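Local coordinates for minor capsid protein VP1 (Human bocavirus 3, PDB 5US7) that forms the 60-subunit T=1 icosahedral capsid, probably with its size variants, the longest of which has an N-terminal phospholipase A2-like region, at residues W95-F100 and P172-V177. Residues are numbered along the deposited sequence; the frame is centred on the assembly and turned at random.
Sequences WSYFNF and PWDEDV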
loop_
_atom_site.group_PDB
_atom_site.type_symbol
_atom_site.label_atom_id
_atom_site.label_comp_id
_atom_site.label_asym_id
_atom_site.label_seq_id
_atom_site.Cartn_x
_atom_site.Cartn_y
_atom_site.Cartn_z
ATOM N N TRP A 95 66.225 52.085 63.466
ATOM C CA TRP A 95 64.814 52.074 63.133
ATOM C C TRP A 95 64.014 53.041 63.987
ATOM O O TRP A 95 64.346 53.316 65.140
ATOM C CB TRP A 95 64.261 50.669 63.305
ATOM C CG TRP A 95 64.818 49.729 62.329
ATOM C CD1 TRP A 95 65.964 49.023 62.449
ATOM C CD2 TRP A 95 64.239 49.347 61.087
ATOM N NE1 TRP A 95 66.154 48.241 61.348
ATOM C CE2 TRP A 95 65.102 48.421 60.495
ATOM C CE3 TRP A 95 63.077 49.707 60.411
ATOM C CZ2 TRP A 95 64.841 47.850 59.266
ATOM C CZ3 TRP A 95 62.824 49.137 59.195
ATOM C CH2 TRP A 95 63.695 48.220 58.636
ATOM N N SER A 96 62.941 53.551 63.398
ATOM C CA SER A 96 61.924 54.340 64.065
ATOM C C SER A 96 60.601 53.616 63.899
ATOM O O SER A 96 60.475 52.719 63.067
ATOM C CB SER A 96 61.826 55.742 63.474
ATOM O OG SER A 96 63.032 56.454 63.639
ATOM N N TYR A 97 59.610 53.989 64.696
ATOM C CA TYR A 97 58.360 53.251 64.669
ATOM C C TYR A 97 57.182 54.188 64.875
ATOM O O TYR A 97 57.313 55.280 65.427
ATOM C CB TYR A 97 58.365 52.139 65.718
ATOM C CG TYR A 97 58.447 52.633 67.129
ATOM C CD1 TYR A 97 57.307 52.810 67.880
ATOM C CD2 TYR A 97 59.659 52.948 67.700
ATOM C CE1 TYR A 97 57.372 53.265 69.155
ATOM C CE2 TYR A 97 59.733 53.407 68.977
ATOM C CZ TYR A 97 58.586 53.565 69.701
ATOM O OH TYR A 97 58.653 54.025 70.988
ATOM N N PHE A 98 56.025 53.740 64.404
ATOM C CA PHE A 98 54.766 54.446 64.565
ATOM C C PHE A 98 54.038 53.884 65.773
ATOM O O PHE A 98 53.879 52.667 65.890
ATOM C CB PHE A 98 53.882 54.279 63.331
ATOM C CG PHE A 98 54.496 54.763 62.064
ATOM C CD1 PHE A 98 54.434 56.090 61.709
ATOM C CD2 PHE A 98 55.107 53.880 61.206
ATOM C CE1 PHE A 98 54.988 56.524 60.540
ATOM C CE2 PHE A 98 55.660 54.313 60.032
ATOM C CZ PHE A 98 55.597 55.638 59.699
ATOM N N ASN A 99 53.577 54.762 66.654
ATOM C CA ASN A 99 52.824 54.361 67.836
ATOM C C ASN A 99 51.438 54.983 67.764
ATOM O O ASN A 99 51.286 56.193 67.948
ATOM C CB ASN A 99 53.550 54.787 69.106
ATOM C CG ASN A 99 52.931 54.206 70.343
ATOM O OD1 ASN A 99 52.317 53.145 70.299
ATOM N ND2 ASN A 99 53.099 54.887 71.464
ATOM N N PHE A 100 50.431 54.154 67.520
ATOM C CA PHE A 100 49.055 54.603 67.382
ATOM C C PHE A 100 48.253 54.475 68.660
ATOM O O PHE A 100 47.039 54.674 68.632
ATOM C CB PHE A 100 48.353 53.838 66.269
ATOM C CG PHE A 100 48.933 54.080 64.927
ATOM C CD1 PHE A 100 48.622 55.224 64.231
ATOM C CD2 PHE A 100 49.778 53.165 64.352
ATOM C CE1 PHE A 100 49.153 55.453 62.995
ATOM C CE2 PHE A 100 50.307 53.388 63.115
ATOM C CZ PHE A 100 49.994 54.534 62.436
ATOM N N PRO A 172 52.480 51.304 77.139
ATOM C CA PRO A 172 51.503 52.370 77.349
ATOM C C PRO A 172 52.125 53.607 77.966
ATOM O O PRO A 172 53.226 53.585 78.512
ATOM C CB PRO A 172 50.494 51.730 78.303
ATOM C CG PRO A 172 50.606 50.297 78.028
ATOM C CD PRO A 172 52.057 50.059 77.791
ATOM N N TRP A 173 51.393 54.709 77.842
ATOM C CA TRP A 173 51.628 55.976 78.520
ATOM C C TRP A 173 52.847 56.731 78.037
ATOM O O TRP A 173 53.133 57.794 78.577
ATOM C CB TRP A 173 51.735 55.820 80.038
ATOM C CG TRP A 173 50.440 55.519 80.628
ATOM C CD1 TRP A 173 49.985 54.313 81.038
ATOM C CD2 TRP A 173 49.371 56.437 80.805
ATOM N NE1 TRP A 173 48.706 54.429 81.508
ATOM C CE2 TRP A 173 48.305 55.730 81.367
ATOM C CE3 TRP A 173 49.218 57.800 80.554
ATOM C CZ2 TRP A 173 47.106 56.335 81.687
ATOM C CZ3 TRP A 173 48.034 58.394 80.869
ATOM C CH2 TRP A 173 46.993 57.669 81.432
ATOM N N ASP A 174 53.601 56.217 77.081
ATOM C CA ASP A 174 54.766 56.943 76.614
ATOM C C ASP A 174 54.382 57.939 75.530
ATOM O O ASP A 174 53.549 57.656 74.671
ATOM C CB ASP A 174 55.844 55.988 76.100
ATOM C CG ASP A 174 55.369 55.124 74.955
ATOM O OD1 ASP A 174 54.159 55.118 74.657
ATOM O OD2 ASP A 174 56.219 54.454 74.339
ATOM N N GLU A 175 54.986 59.118 75.598
ATOM C CA GLU A 175 54.915 60.095 74.527
ATOM C C GLU A 175 55.636 59.542 73.308
ATOM O O GLU A 175 56.470 58.655 73.438
ATOM C CB GLU A 175 55.557 61.398 74.981
ATOM C CG GLU A 175 54.841 62.013 76.150
ATOM C CD GLU A 175 55.585 63.176 76.748
ATOM O OE1 GLU A 175 56.761 63.380 76.387
ATOM O OE2 GLU A 175 54.993 63.882 77.590
ATOM N N ASP A 176 55.403 60.169 72.145
ATOM C CA ASP A 176 55.616 59.661 70.782
ATOM C C ASP A 176 54.354 59.161 70.102
ATOM O O ASP A 176 54.419 58.697 68.962
ATOM C CB ASP A 176 56.632 58.505 70.681
ATOM C CG ASP A 176 56.122 57.169 71.232
ATOM O OD1 ASP A 176 54.942 57.046 71.617
ATOM O OD2 ASP A 176 56.930 56.219 71.286
ATOM N N VAL A 177 53.211 59.212 70.770
ATOM C CA VAL A 177 52.026 58.643 70.149
ATOM C C VAL A 177 51.643 59.569 69.002
ATOM O O VAL A 177 52.221 60.647 68.845
ATOM C CB VAL A 177 50.894 58.483 71.181
ATOM C CG1 VAL A 177 49.702 57.756 70.600
ATOM C CG2 VAL A 177 51.397 57.749 72.382
#
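Asp176 splits its carboxylate between Tyr97 and Asn99, one oxygen to each, and this shared grip is the close part of the contact. Asn99 ND2 donates to Asp176 OD1 at 2.8 Å with an N-H...O angle of 164°. The acceptor lies nearly in the amide plane, whereas the donor meets OD1 on its syn side, 26° out of the carboxylate plane. With CB already directed at the loop, CG anti to the backbone N (chi1 -171°) carries the amide out to Asp176. Tyr97 OH gives Asp176 OD2 a weak hydrogen bond, despite the same 2.8 Å, with ring and carboxylate almost perpendicular. Beside the amide, Val177 CG2 touches Asn99 ND2 at 3.5 Å, and Val177 CA makes a CA-H...O contact of 3.4 Å with Asn99 O.

The contact is looser toward Asp174, which meets Asn99 tip to tip: its OD1 stays 3.4 Å from Asn99 ND2, and its OD2 is 4.2 Å from Tyr97 OH. Asp174 OD2 lies 3.6 Å from Asp176 OD2, so one of the pair may be more easily protonated. Even here protein replaces solvent: of the touching residues Val177 alone is partly exposed, and Val264 of a neighbouring subunit packs on Tyr97 and Asp176.

Strand 96-98, paired with 445-449, is strand C beside H in the CHEF sheet, and 172-177 belongs to the long connection after strand E (156-160) of the parvovirus capsid jelly roll.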